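Salicylic acid-binding protein 2 (Nicotiana tabacum, PDB 1XKL) hydrolyses methyl salicylate to salicylic acid and methanol as part of the signalling that activates systemic acquired resistance in tobacco. Local coordinates at residues 13-18 with 158-163; 102-107 with 238-243; 154-159 with 171-176. All coordinates share one frame; numbering follows the deposited sequence.

Interaction 1: 13-18 with 158-163; sequences ACHGGW and HKLYQL. With STH (2-amino-4H-1,3-benzoxathiin-4-ol), chain E.
His15 and Tyr161 come from opposite directions and meet edge to edge through one short hydrogen bond: His15 NE2 lies 2.7 Å from Tyr161 OH, with OH near the imidazole plane and NE2 near the phenol plane. Either atom could be the donor, and the angle of 146° makes the bond moderately bent. The other nitrogen of the same imidazole is also taken, since His15 ND1 donates to Ala13 O at 2.9 Å along a nearly straight line (169°). That acceptor sits in the ring plane, although the donor stands above the carbonyl plane. Gripped at both nitrogens, the buried imidazole has little freedom to turn about its CB-CG bond.

The loop that follows strand 6-10 here meets Leu160 and Tyr161 of the cap, on and just past helix 153-160, beside the ligand pocket of the alpha/beta hydrolase fold. Ala13 belongs to the salicylate site; its N is 3.1 Å from STH S7, as would suit a contributor to the oxyanion hole.

Looser contacts surround the bond. Leu160 turns CD1 toward His15 CE1 (4.4 Å), while its other methyl, CD2, makes apolar contact with STH C3 at 3.8 Å. Trp18 adds only a grazing approach, CH2 to Tyr161 OH at 4.1 Å, and also packs on Ser174 of a second subunit.

Interaction 2: 102-107 with 238-243; sequences VFLAAF and HMAMLC. With STH (2-amino-4H-1,3-benzoxathiin-4-ol), chain E.
His238 turns its imidazole toward Ala105, bringing CE1 to 3.4 Å from Ala105 O; the oxygen approaches the ring obliquely. A chi1 of -170° sets CG anti to the backbone N and places the ring between Ala105 and the ligand. Ala105 CB lies obliquely above the ring, on the side away from STH C3, 4.1 Å from His238 ND1.

On the ligand side, His238 NE2 stands 3.0 Å from STH O2. The ligand's C3 sits over one imidazole face, whereas its N7 lies at the edge. This histidine belongs to the charge relay system: ND1 is hydrogen-bonded to Asp210 and NE2 to the nucleophile Ser81, the triad of the alpha/beta hydrolase fold, whose central strand 98-104 ends just before Ala105. Phe107, further along that loop, presents its edge to the ligand, CE1 lying 3.5 Å from STH O8 in the ring plane.

Deeper in, the contact is purely apolar. Leu104 splits its branches between two residues of the short helix 240-243: CD1 meets Ala240 CB at 4.0 Å, and CD2 faces CE of the selenomethionine Met241 at 4.5 Å. That helix starts after Met239 at the N-cap, whose carbonyl oxygen takes hydrogen bonds from both Leu242 N (2.9 Å) and Cys243 N.

Interaction 3: 154-159 with 171-176; sequences KFLAHK and LASSLV
Helices 153-160 and 166-175 come nearest at Leu156 and Ser173, whose CA atoms are 7.7 Å apart, and the first helix widens into a pi-type turn at 156-159. A single side chain does all the reaching from that helix. Leu156 has CG anti to its carbonyl carbon (chi1 -69°) and CD1 anti to CA (chi2 174°), which stretches the chain full length and puts CD1 at the front. That one methyl meets three residues of the other segment. It comes tip to tip with Val176, CD1 to CG1 at 3.9 Å; it reaches Ala172 CB at 4.4 Å; and it lies 4.0 Å from Ser173 OG at the solvent-facing margin. The last is mere proximity, because the Ser173 hydroxyl is hydrogen-bonded to Leu169 O within its own helix.

Both helices belong to the cap that alpha/beta hydrolases insert between strands of the core sheet, here between strands 98-104 and 202-207. The cap roofs the substrate pocket: Phe155 points off at roughly a right angle to Leu156, touches the bound ligand and packs against the rings of Phe151 and Trp131. Lys159 CB lies over one face of the Phe155 ring, and Lys159 NZ bonds to Asn130.

Near the C-terminal part of helix 166-175, Ala172 O accepts from both Leu175 N and Val176 N, the latter at 2.9 Å, and this ties the backbone down just where Val176 turns its side chain toward Leu156. Ser174 OG likewise bonds back to Leu171 O at 3.0 Å, tilted from the carbonyl plane. Leu175 packs on Trp18 and on Leu175 of a second subunit.

How the interactions relate
The three contacts run from the cap down into the catalytic core. Interactions 1 and 3 have centres 6 Å apart and share helix 153-160, with Tyr161 N probably hydrogen-bonded to Leu156 O; interaction 3 stays within the cap, and interaction 1 ties it to the loop after strand 6-10. Interaction 2, deeper in the core, is centred 9 Å from interaction 1 and 15 Å from interaction 3. Leu160 CD2 packs on His238 CD2 at 3.7 Å, so interactions 1 and 2 touch, and both reach the ligand. Their segments alternate: 13-18, 102-107, 158-163, 238-243; 154-159 overlaps 158-163 and 171-176 follows, both between the segments of interaction 2. Distant segments thereby converge on one esterase pocket.

Interaction 1: 13-18 with 158-163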
ATOM      1  N   ALA A  13      -7.184  18.083  22.646  1.00 14.76           N
ATOM      2  CA  ALA A  13      -7.549  17.292  21.481  1.00 14.86           C
ATOM      3  C   ALA A  13      -6.383  16.931  20.575  1.00 14.11           C
ATOM      4  O   ALA A  13      -5.486  17.743  20.327  1.00 14.00           O
ATOM      5  CB  ALA A  13      -8.614  18.025  20.681  1.00 14.79           C
ATOM      6  N   CYS A  14      -6.419  15.702  20.073  1.00 14.80           N
ATOM      7  CA  CYS A  14      -5.388  15.197  19.178  1.00 13.40           C
ATOM      8  C   CYS A  14      -4.061  14.942  19.889  1.00 14.61           C
ATOM      9  O   CYS A  14      -3.094  14.538  19.248  1.00 14.63           O
ATOM     10  CB  CYS A  14      -5.169  16.168  18.013  1.00 11.83           C
ATOM     11  SG  CYS A  14      -6.621  16.469  16.952  1.00 18.16           S
ATOM     12  N   HIS A  15      -4.009  15.181  21.199  1.00 12.89           N
ATOM     13  CA  HIS A  15      -2.776  14.957  21.960  1.00 13.71           C
ATOM     14  C   HIS A  15      -2.915  13.808  22.953  1.00 13.69           C
ATOM     15  O   HIS A  15      -3.872  13.038  22.881  1.00 12.59           O
ATOM     16  CB  HIS A  15      -2.350  16.243  22.683  1.00 12.83           C
ATOM     17  CG  HIS A  15      -1.825  17.300  21.761  1.00 14.46           C
ATOM     18  ND1 HIS A  15      -2.605  17.902  20.795  1.00 13.65           N
ATOM     19  CD2 HIS A  15      -0.582  17.823  21.618  1.00 14.52           C
ATOM     20  CE1 HIS A  15      -1.866  18.743  20.095  1.00 13.18           C
ATOM     21  NE2 HIS A  15      -0.633  18.715  20.575  1.00 15.68           N
ATOM     22  N   GLY A  16      -1.954  13.680  23.865  1.00 14.80           N
ATOM     23  CA  GLY A  16      -1.997  12.606  24.852  1.00 14.58           C
ATOM     24  C   GLY A  16      -1.139  12.885  26.079  1.00 14.76           C
ATOM     25  O   GLY A  16      -0.548  13.955  26.192  1.00 13.15           O
ATOM     26  N   GLY A  17      -1.064  11.927  27.000  1.00 14.87           N
ATOM     27  CA  GLY A  17      -0.259  12.124  28.196  1.00 15.34           C
ATOM     28  C   GLY A  17       1.162  12.543  27.865  1.00 15.29           C
ATOM     29  O   GLY A  17       1.807  13.268  28.623  1.00 15.76           O
ATOM     30  N   TRP A  18       1.650  12.090  26.716  1.00 15.65           N
ATOM     31  CA  TRP A  18       2.999  12.416  26.293  1.00 14.57           C
ATOM     32  C   TRP A  18       3.291  13.918  26.255  1.00 17.22           C
ATOM     33  O   TRP A  18       4.431  14.330  26.469  1.00 15.71           O
ATOM     34  CB  TRP A  18       3.274  11.836  24.911  1.00 14.08           C
ATOM     35  CG  TRP A  18       2.350  12.332  23.842  1.00 14.17           C
ATOM     36  CD1 TRP A  18       1.203  11.731  23.402  1.00 14.70           C
ATOM     37  CD2 TRP A  18       2.522  13.503  23.035  1.00 14.75           C
ATOM     38  NE1 TRP A  18       0.656  12.451  22.363  1.00 15.61           N
ATOM     39  CE2 TRP A  18       1.446  13.543  22.118  1.00 15.20           C
ATOM     40  CE3 TRP A  18       3.481  14.521  22.995  1.00 15.38           C
ATOM     41  CZ2 TRP A  18       1.305  14.559  21.169  1.00 14.20           C
ATOM     42  CZ3 TRP A  18       3.345  15.536  22.054  1.00 14.76           C
ATOM     43  CH2 TRP A  18       2.262  15.546  21.150  1.00 13.98           C
ATOM     44  N   HIS A 158       2.098  26.505  12.760  1.00 24.03           N
ATOM     45  CA  HIS A 158       1.763  27.922  12.713  1.00 23.79           C
ATOM     46  C   HIS A 158       0.702  28.411  13.692  1.00 24.10           C
ATOM     47  O   HIS A 158       0.583  29.615  13.928  1.00 24.72           O
ATOM     48  CB  HIS A 158       1.337  28.298  11.289  1.00 23.63           C
ATOM     49  CG  HIS A 158       2.446  28.232  10.286  1.00 24.93           C
ATOM     50  ND1 HIS A 158       2.627  27.159   9.432  1.00 27.54           N
ATOM     51  CD2 HIS A 158       3.434  29.110   9.994  1.00 26.14           C
ATOM     52  CE1 HIS A 158       3.675  27.385   8.661  1.00 27.83           C
ATOM     53  NE2 HIS A 158       4.184  28.563   8.983  1.00 27.26           N
ATOM     54  N   LYS A 159      -0.071  27.498  14.263  1.00 22.66           N
ATOM     55  CA  LYS A 159      -1.115  27.911  15.188  1.00 21.26           C
ATOM     56  C   LYS A 159      -0.953  27.369  16.600  1.00 20.70           C
ATOM     57  O   LYS A 159      -1.511  27.923  17.550  1.00 18.24           O
ATOM     58  CB  LYS A 159      -2.482  27.501  14.639  1.00 23.01           C
ATOM     59  CG  LYS A 159      -2.809  28.095  13.277  1.00 26.67           C
ATOM     60  CD  LYS A 159      -2.895  29.611  13.330  1.00 27.57           C
ATOM     61  CE  LYS A 159      -3.450  30.178  12.030  1.00 30.53           C
ATOM     62  NZ  LYS A 159      -3.582  31.658  12.073  1.00 32.66           N
ATOM     63  N   LEU A 160      -0.179  26.303  16.751  1.00 20.00           N
ATOM     64  CA  LEU A 160      -0.011  25.723  18.070  1.00 20.17           C
ATOM     65  C   LEU A 160       1.417  25.727  18.623  1.00 19.99           C
ATOM     66  O   LEU A 160       1.627  25.990  19.808  1.00 18.00           O
ATOM     67  CB  LEU A 160      -0.564  24.290  18.068  1.00 20.97           C
ATOM     68  CG  LEU A 160      -2.044  24.056  17.719  1.00 21.00           C
ATOM     69  CD1 LEU A 160      -2.450  22.643  18.152  1.00 21.10           C
ATOM     70  CD2 LEU A 160      -2.915  25.070  18.414  1.00 21.13           C
ATOM     71  N   TYR A 161       2.391  25.460  17.759  1.00 19.74           N
ATOM     72  CA  TYR A 161       3.791  25.386  18.169  1.00 19.37           C
ATOM     73  C   TYR A 161       4.692  26.487  17.591  1.00 20.44           C
ATOM     74  O   TYR A 161       5.908  26.311  17.529  1.00 18.81           O
ATOM     75  CB  TYR A 161       4.367  24.021  17.751  1.00 18.52           C
ATOM     76  CG  TYR A 161       3.717  22.804  18.393  1.00 15.55           C
ATOM     77  CD1 TYR A 161       2.376  22.488  18.158  1.00 15.29           C
ATOM     78  CD2 TYR A 161       4.442  21.981  19.254  1.00 16.58           C
ATOM     79  CE1 TYR A 161       1.771  21.383  18.772  1.00 13.85           C
ATOM     80  CE2 TYR A 161       3.847  20.875  19.873  1.00 14.02           C
ATOM     81  CZ  TYR A 161       2.514  20.585  19.631  1.00 14.76           C
ATOM     82  OH  TYR A 161       1.917  19.523  20.273  1.00 15.37           O
ATOM     83  N   GLN A 162       4.122  27.623  17.194  1.00 20.07           N
ATOM     84  CA  GLN A 162       4.939  28.669  16.584  1.00 19.74           C
ATOM     85  C   GLN A 162       6.114  29.152  17.452  1.00 20.65           C
ATOM     86  O   GLN A 162       7.078  29.712  16.932  1.00 20.66           O
ATOM     87  CB  GLN A 162       4.056  29.857  16.121  1.00 21.29           C
ATOM     88  CG  GLN A 162       3.754  30.965  17.133  1.00 19.06           C
ATOM     89  CD  GLN A 162       2.622  30.639  18.080  1.00 19.79           C
ATOM     90  OE1 GLN A 162       1.982  29.594  17.972  1.00 20.62           O
ATOM     91  NE2 GLN A 162       2.375  31.533  19.027  1.00 18.88           N
ATOM     92  N   LEU A 163       6.042  28.914  18.757  1.00 19.98           N
ATOM     93  CA  LEU A 163       7.105  29.323  19.669  1.00 22.60           C
ATOM     94  C   LEU A 163       7.822  28.131  20.302  1.00 21.22           C
ATOM     95  O   LEU A 163       8.653  28.305  21.190  1.00 20.30           O
ATOM     96  CB  LEU A 163       6.550  30.220  20.788  1.00 23.60           C
ATOM     97  CG  LEU A 163       5.977  31.583  20.399  1.00 25.64           C
ATOM     98  CD1 LEU A 163       5.401  32.292  21.631  1.00 24.33           C
ATOM     99  CD2 LEU A 163       7.071  32.415  19.771  1.00 25.88           C
TER
HETATM  100  C8  STH E 297      -8.729  21.749  21.083  1.00 18.18           C
HETATM  101  O8  STH E 297     -10.023  21.340  21.165  1.00 19.41           O
HETATM  102  C1  STH E 297      -8.324  22.916  20.248  1.00 19.22           C
HETATM  103  C2  STH E 297      -6.896  23.315  20.189  1.00 17.57           C
HETATM  104  C3  STH E 297      -6.513  24.430  19.389  1.00 18.39           C
HETATM  105  C4  STH E 297      -7.491  25.143  18.628  1.00 18.29           C
HETATM  106  C5  STH E 297      -8.867  24.762  18.673  1.00 16.41           C
HETATM  107  C6  STH E 297      -9.275  23.662  19.457  1.00 14.09           C
HETATM  108  C7  STH E 297      -6.316  21.768  21.981  1.00 19.09           C
HETATM  109  O2  STH E 297      -5.901  22.634  20.937  1.00 17.99           O
HETATM  110  N7  STH E 297      -5.325  20.813  22.156  1.00 18.77           N
HETATM  111  S7  STH E 297      -7.758  21.060  21.828  1.00 25.17           S

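Interaction 2: 102-107 with 238-243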
ATOM      1  N   VAL A 102      -7.473  23.669  37.213  1.00 15.57           N
ATOM      2  CA  VAL A 102      -6.674  24.622  36.464  1.00 14.56           C
ATOM      3  C   VAL A 102      -6.917  24.459  34.967  1.00 15.00           C
ATOM      4  O   VAL A 102      -6.792  23.356  34.419  1.00 16.06           O
ATOM      5  CB  VAL A 102      -5.164  24.421  36.760  1.00 12.96           C
ATOM      6  CG1 VAL A 102      -4.342  25.496  36.072  1.00 10.97           C
ATOM      7  CG2 VAL A 102      -4.933  24.460  38.263  1.00 13.02           C
ATOM      8  N   PHE A 103      -7.272  25.564  34.317  1.00 13.25           N
ATOM      9  CA  PHE A 103      -7.537  25.575  32.889  1.00 14.31           C
ATOM     10  C   PHE A 103      -6.418  26.295  32.159  1.00 13.64           C
ATOM     11  O   PHE A 103      -6.344  27.523  32.164  1.00 14.48           O
ATOM     12  CB  PHE A 103      -8.898  26.245  32.598  1.00 13.18           C
ATOM     13  CG  PHE A 103     -10.076  25.518  33.203  1.00 11.39           C
ATOM     14  CD1 PHE A 103     -10.393  25.673  34.549  1.00 11.60           C
ATOM     15  CD2 PHE A 103     -10.839  24.640  32.432  1.00 11.37           C
ATOM     16  CE1 PHE A 103     -11.448  24.963  35.117  1.00 10.79           C
ATOM     17  CE2 PHE A 103     -11.893  23.926  32.991  1.00  8.71           C
ATOM     18  CZ  PHE A 103     -12.198  24.085  34.332  1.00  7.61           C
ATOM     19  N   LEU A 104      -5.536  25.515  31.546  1.00 14.73           N
ATOM     20  CA  LEU A 104      -4.399  26.063  30.813  1.00 14.78           C
ATOM     21  C   LEU A 104      -4.804  26.271  29.361  1.00 16.06           C
ATOM     22  O   LEU A 104      -4.981  25.302  28.621  1.00 15.52           O
ATOM     23  CB  LEU A 104      -3.216  25.088  30.887  1.00 14.03           C
ATOM     24  CG  LEU A 104      -1.991  25.421  30.047  1.00 13.15           C
ATOM     25  CD1 LEU A 104      -1.339  26.718  30.551  1.00 14.71           C
ATOM     26  CD2 LEU A 104      -1.003  24.255  30.142  1.00 13.38           C
ATOM     27  N   ALA A 105      -4.953  27.535  28.967  1.00 15.43           N
ATOM     28  CA  ALA A 105      -5.348  27.888  27.611  1.00 15.05           C
ATOM     29  C   ALA A 105      -6.360  26.845  27.138  1.00 15.09           C
ATOM     30  O   ALA A 105      -6.255  26.303  26.044  1.00 15.91           O
ATOM     31  CB  ALA A 105      -4.134  27.901  26.698  1.00 14.05           C
ATOM     32  N   ALA A 106      -7.336  26.585  27.997  1.00 13.36           N
ATOM     33  CA  ALA A 106      -8.365  25.600  27.756  1.00 13.56           C
ATOM     34  C   ALA A 106      -9.742  26.181  27.477  1.00 14.24           C
ATOM     35  O   ALA A 106      -9.947  27.405  27.452  1.00 13.94           O
ATOM     36  CB  ALA A 106      -8.460  24.680  28.965  1.00 13.03           C
ATOM     37  N   PHE A 107     -10.682  25.270  27.250  1.00 13.78           N
ATOM     38  CA  PHE A 107     -12.072  25.633  27.047  1.00 16.65           C
ATOM     39  C   PHE A 107     -12.656  25.385  28.423  1.00 16.69           C
ATOM     40  O   PHE A 107     -12.603  24.266  28.933  1.00 18.88           O
ATOM     41  CB  PHE A 107     -12.744  24.720  26.022  1.00 14.44           C
ATOM     42  CG  PHE A 107     -12.362  25.018  24.604  1.00 16.81           C
ATOM     43  CD1 PHE A 107     -11.803  24.026  23.802  1.00 16.47           C
ATOM     44  CD2 PHE A 107     -12.569  26.288  24.063  1.00 16.64           C
ATOM     45  CE1 PHE A 107     -11.456  24.289  22.483  1.00 15.88           C
ATOM     46  CE2 PHE A 107     -12.226  26.564  22.741  1.00 15.78           C
ATOM     47  CZ  PHE A 107     -11.667  25.562  21.946  1.00 18.38           C
ATOM     48  N   HIS A 238       0.304  28.158  22.469  1.00 17.27           N
ATOM     49  CA  HIS A 238      -0.697  27.216  22.954  1.00 16.74           C
ATOM     50  C   HIS A 238      -0.125  26.055  23.765  1.00 17.77           C
ATOM     51  O   HIS A 238      -0.788  25.534  24.661  1.00 17.42           O
ATOM     52  CB  HIS A 238      -1.500  26.646  21.786  1.00 18.87           C
ATOM     53  CG  HIS A 238      -2.698  25.863  22.213  1.00 19.87           C
ATOM     54  ND1 HIS A 238      -3.742  26.431  22.917  1.00 19.66           N
ATOM     55  CD2 HIS A 238      -3.005  24.550  22.086  1.00 20.06           C
ATOM     56  CE1 HIS A 238      -4.631  25.503  23.207  1.00 20.91           C
ATOM     57  NE2 HIS A 238      -4.208  24.349  22.715  1.00 22.14           N
HETATM   58  N   MSE A 239       1.100  25.650  23.457  1.00 18.96           N
HETATM   59  CA  MSE A 239       1.731  24.523  24.150  1.00 22.34           C
HETATM   60  C   MSE A 239       2.682  24.973  25.257  1.00 22.25           C
HETATM   61  O   MSE A 239       3.884  24.687  25.222  1.00 22.67           O
HETATM   62  CB  MSE A 239       2.489  23.659  23.138  1.00 22.99           C
HETATM   63  CG  MSE A 239       1.843  22.313  22.832  1.00 33.39           C
HETATM   64 SE   MSE A 239       0.011  22.437  22.220  1.00 38.92          SE
HETATM   65  CE  MSE A 239       0.251  23.811  20.921  1.00 37.07           C
ATOM     66  N   ALA A 240       2.134  25.660  26.250  1.00 22.03           N
ATOM     67  CA  ALA A 240       2.930  26.169  27.356  1.00 20.82           C
ATOM     68  C   ALA A 240       3.780  25.110  28.062  1.00 20.47           C
ATOM     69  O   ALA A 240       4.884  25.415  28.507  1.00 20.59           O
ATOM     70  CB  ALA A 240       2.017  26.868  28.365  1.00 19.95           C
HETATM   71  N   MSE A 241       3.283  23.877  28.167  1.00 20.61           N
HETATM   72  CA  MSE A 241       4.039  22.828  28.856  1.00 19.27           C
HETATM   73  C   MSE A 241       5.274  22.386  28.082  1.00 18.35           C
HETATM   74  O   MSE A 241       6.101  21.625  28.594  1.00 16.46           O
HETATM   75  CB  MSE A 241       3.159  21.603  29.158  1.00 21.17           C
HETATM   76  CG  MSE A 241       2.812  20.745  27.956  1.00 22.69           C
HETATM   77 SE   MSE A 241       1.409  21.534  26.866  1.00 35.04          SE
HETATM   78  CE  MSE A 241      -0.095  20.640  27.672  1.00 28.66           C
ATOM     79  N   LEU A 242       5.385  22.869  26.850  1.00 18.78           N
ATOM     80  CA  LEU A 242       6.509  22.556  25.988  1.00 19.27           C
ATOM     81  C   LEU A 242       7.445  23.751  25.814  1.00 19.27           C
ATOM     82  O   LEU A 242       8.658  23.591  25.871  1.00 18.24           O
ATOM     83  CB  LEU A 242       6.012  22.084  24.620  1.00 17.48           C
ATOM     84  CG  LEU A 242       5.238  20.762  24.610  1.00 15.83           C
ATOM     85  CD1 LEU A 242       4.813  20.466  23.186  1.00 17.27           C
ATOM     86  CD2 LEU A 242       6.108  19.621  25.160  1.00 16.74           C
ATOM     87  N   CYS A 243       6.900  24.951  25.615  1.00 18.74           N
ATOM     88  CA  CYS A 243       7.763  26.121  25.445  1.00 17.37           C
ATOM     89  C   CYS A 243       8.144  26.813  26.759  1.00 17.96           C
ATOM     90  O   CYS A 243       9.167  27.494  26.828  1.00 17.81           O
ATOM     91  CB  CYS A 243       7.119  27.135  24.497  1.00 20.14           C
ATOM     92  SG  CYS A 243       5.506  27.732  25.032  1.00 20.34           S
TER
HETATM   93  C8  STH E 297      -8.729  21.749  21.083  1.00 18.18           C
HETATM   94  O8  STH E 297     -10.023  21.340  21.165  1.00 19.41           O
HETATM   95  C1  STH E 297      -8.324  22.916  20.248  1.00 19.22           C
HETATM   96  C2  STH E 297      -6.896  23.315  20.189  1.00 17.57           C
HETATM   97  C3  STH E 297      -6.513  24.430  19.389  1.00 18.39           C
HETATM   98  C4  STH E 297      -7.491  25.143  18.628  1.00 18.29           C
HETATM   99  C5  STH E 297      -8.867  24.762  18.673  1.00 16.41           C
HETATM  100  C6  STH E 297      -9.275  23.662  19.457  1.00 14.09           C
HETATM  101  C7  STH E 297      -6.316  21.768  21.981  1.00 19.09           C
HETATM  102  O2  STH E 297      -5.901  22.634  20.937  1.00 17.99           O
HETATM  103  N7  STH E 297      -5.325  20.813  22.156  1.00 18.77           N
HETATM  104  S7  STH E 297      -7.758  21.060  21.828  1.00 25.17           S

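Interaction 3: 154-159 with 171-176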
ATOM      1  N   LYS A 154       0.673  21.891   9.231  1.00 21.00           N
ATOM      2  CA  LYS A 154       0.717  23.349   9.109  1.00 22.56           C
ATOM      3  C   LYS A 154       0.049  23.971  10.333  1.00 22.88           C
ATOM      4  O   LYS A 154       0.594  24.882  10.963  1.00 25.49           O
ATOM      5  CB  LYS A 154      -0.028  23.803   7.844  1.00 23.65           C
ATOM      6  CG  LYS A 154       0.439  23.154   6.540  1.00 25.59           C
ATOM      7  CD  LYS A 154       1.884  23.515   6.238  1.00 30.75           C
ATOM      8  CE  LYS A 154       2.363  22.875   4.934  1.00 30.07           C
ATOM      9  NZ  LYS A 154       1.616  23.371   3.727  1.00 33.23           N
ATOM     10  N   PHE A 155      -1.133  23.464  10.671  1.00 22.17           N
ATOM     11  CA  PHE A 155      -1.883  23.975  11.813  1.00 20.97           C
ATOM     12  C   PHE A 155      -1.067  23.873  13.088  1.00 21.78           C
ATOM     13  O   PHE A 155      -1.070  24.790  13.912  1.00 18.36           O
ATOM     14  CB  PHE A 155      -3.198  23.212  11.980  1.00 20.54           C
ATOM     15  CG  PHE A 155      -4.056  23.715  13.114  1.00 19.23           C
ATOM     16  CD1 PHE A 155      -4.128  23.021  14.316  1.00 18.18           C
ATOM     17  CD2 PHE A 155      -4.798  24.889  12.972  1.00 19.71           C
ATOM     18  CE1 PHE A 155      -4.938  23.478  15.359  1.00 19.35           C
ATOM     19  CE2 PHE A 155      -5.609  25.354  14.006  1.00 18.67           C
ATOM     20  CZ  PHE A 155      -5.676  24.651  15.202  1.00 19.79           C
ATOM     21  N   LEU A 156      -0.367  22.756  13.258  1.00 20.19           N
ATOM     22  CA  LEU A 156       0.447  22.584  14.452  1.00 19.57           C
ATOM     23  C   LEU A 156       1.605  23.572  14.481  1.00 19.08           C
ATOM     24  O   LEU A 156       1.854  24.222  15.493  1.00 21.30           O
ATOM     25  CB  LEU A 156       1.016  21.163  14.523  1.00 18.01           C
ATOM     26  CG  LEU A 156       0.067  20.001  14.771  1.00 18.94           C
ATOM     27  CD1 LEU A 156       0.850  18.700  14.636  1.00 18.52           C
ATOM     28  CD2 LEU A 156      -0.565  20.117  16.168  1.00 17.64           C
ATOM     29  N   ALA A 157       2.310  23.690  13.365  1.00 20.56           N
ATOM     30  CA  ALA A 157       3.473  24.569  13.292  1.00 21.49           C
ATOM     31  C   ALA A 157       3.204  26.068  13.358  1.00 21.65           C
ATOM     32  O   ALA A 157       3.990  26.810  13.941  1.00 21.71           O
ATOM     33  CB  ALA A 157       4.268  24.252  12.039  1.00 21.49           C
ATOM     34  N   HIS A 158       2.098  26.505  12.760  1.00 24.03           N
ATOM     35  CA  HIS A 158       1.763  27.922  12.713  1.00 23.79           C
ATOM     36  C   HIS A 158       0.702  28.411  13.692  1.00 24.10           C
ATOM     37  O   HIS A 158       0.583  29.615  13.928  1.00 24.72           O
ATOM     38  CB  HIS A 158       1.337  28.298  11.289  1.00 23.63           C
ATOM     39  CG  HIS A 158       2.446  28.232  10.286  1.00 24.93           C
ATOM     40  ND1 HIS A 158       2.627  27.159   9.432  1.00 27.54           N
ATOM     41  CD2 HIS A 158       3.434  29.110   9.994  1.00 26.14           C
ATOM     42  CE1 HIS A 158       3.675  27.385   8.661  1.00 27.83           C
ATOM     43  NE2 HIS A 158       4.184  28.563   8.983  1.00 27.26           N
ATOM     44  N   LYS A 159      -0.071  27.498  14.263  1.00 22.66           N
ATOM     45  CA  LYS A 159      -1.115  27.911  15.188  1.00 21.26           C
ATOM     46  C   LYS A 159      -0.953  27.369  16.600  1.00 20.70           C
ATOM     47  O   LYS A 159      -1.511  27.923  17.550  1.00 18.24           O
ATOM     48  CB  LYS A 159      -2.482  27.501  14.639  1.00 23.01           C
ATOM     49  CG  LYS A 159      -2.809  28.095  13.277  1.00 26.67           C
ATOM     50  CD  LYS A 159      -2.895  29.611  13.330  1.00 27.57           C
ATOM     51  CE  LYS A 159      -3.450  30.178  12.030  1.00 30.53           C
ATOM     52  NZ  LYS A 159      -3.582  31.658  12.073  1.00 32.66           N
ATOM     53  N   LEU A 171       7.981  15.967  17.314  1.00 13.10           N
ATOM     54  CA  LEU A 171       7.376  15.029  18.240  1.00 13.30           C
ATOM     55  C   LEU A 171       5.856  15.039  18.081  1.00 14.56           C
ATOM     56  O   LEU A 171       5.231  13.985  17.904  1.00 12.16           O
ATOM     57  CB  LEU A 171       7.775  15.395  19.670  1.00 13.81           C
ATOM     58  CG  LEU A 171       7.224  14.548  20.819  1.00 15.09           C
ATOM     59  CD1 LEU A 171       7.712  13.118  20.704  1.00 15.10           C
ATOM     60  CD2 LEU A 171       7.668  15.161  22.145  1.00 14.40           C
ATOM     61  N   ALA A 172       5.255  16.227  18.122  1.00 13.28           N
ATOM     62  CA  ALA A 172       3.801  16.322  17.980  1.00 14.00           C
ATOM     63  C   ALA A 172       3.324  15.733  16.656  1.00 14.16           C
ATOM     64  O   ALA A 172       2.332  15.010  16.617  1.00 15.21           O
ATOM     65  CB  ALA A 172       3.349  17.782  18.092  1.00 12.62           C
ATOM     66  N   SER A 173       4.030  16.038  15.573  1.00 15.50           N
ATOM     67  CA  SER A 173       3.634  15.537  14.270  1.00 18.55           C
ATOM     68  C   SER A 173       3.590  14.016  14.184  1.00 19.30           C
ATOM     69  O   SER A 173       2.766  13.456  13.463  1.00 19.55           O
ATOM     70  CB  SER A 173       4.553  16.090  13.184  1.00 19.94           C
ATOM     71  OG  SER A 173       4.343  17.479  13.009  1.00 24.45           O
ATOM     72  N   SER A 174       4.461  13.338  14.919  1.00 19.75           N
ATOM     73  CA  SER A 174       4.476  11.881  14.875  1.00 18.19           C
ATOM     74  C   SER A 174       3.538  11.240  15.893  1.00 17.33           C
ATOM     75  O   SER A 174       3.401  10.021  15.916  1.00 19.20           O
ATOM     76  CB  SER A 174       5.888  11.357  15.120  1.00 18.03           C
ATOM     77  OG  SER A 174       6.261  11.581  16.466  1.00 19.47           O
ATOM     78  N   LEU A 175       2.888  12.041  16.733  1.00 14.65           N
ATOM     79  CA  LEU A 175       2.001  11.469  17.742  1.00 12.66           C
ATOM     80  C   LEU A 175       0.553  11.933  17.714  1.00 12.27           C
ATOM     81  O   LEU A 175      -0.307  11.295  18.321  1.00 12.81           O
ATOM     82  CB  LEU A 175       2.566  11.726  19.135  1.00 11.76           C
ATOM     83  CG  LEU A 175       3.872  10.999  19.473  1.00 13.47           C
ATOM     84  CD1 LEU A 175       4.411  11.496  20.815  1.00 11.47           C
ATOM     85  CD2 LEU A 175       3.610   9.504  19.520  1.00 10.47           C
ATOM     86  N   VAL A 176       0.274  13.038  17.028  1.00 13.37           N
ATOM     87  CA  VAL A 176      -1.095  13.541  16.978  1.00 13.56           C
ATOM     88  C   VAL A 176      -2.057  12.550  16.345  1.00 13.72           C
ATOM     89  O   VAL A 176      -1.727  11.887  15.370  1.00 13.56           O
ATOM     90  CB  VAL A 176      -1.206  14.881  16.205  1.00 15.61           C
ATOM     91  CG1 VAL A 176      -0.546  15.991  17.004  1.00 15.29           C
ATOM     92  CG2 VAL A 176      -0.591  14.758  14.824  1.00 15.61           C
TER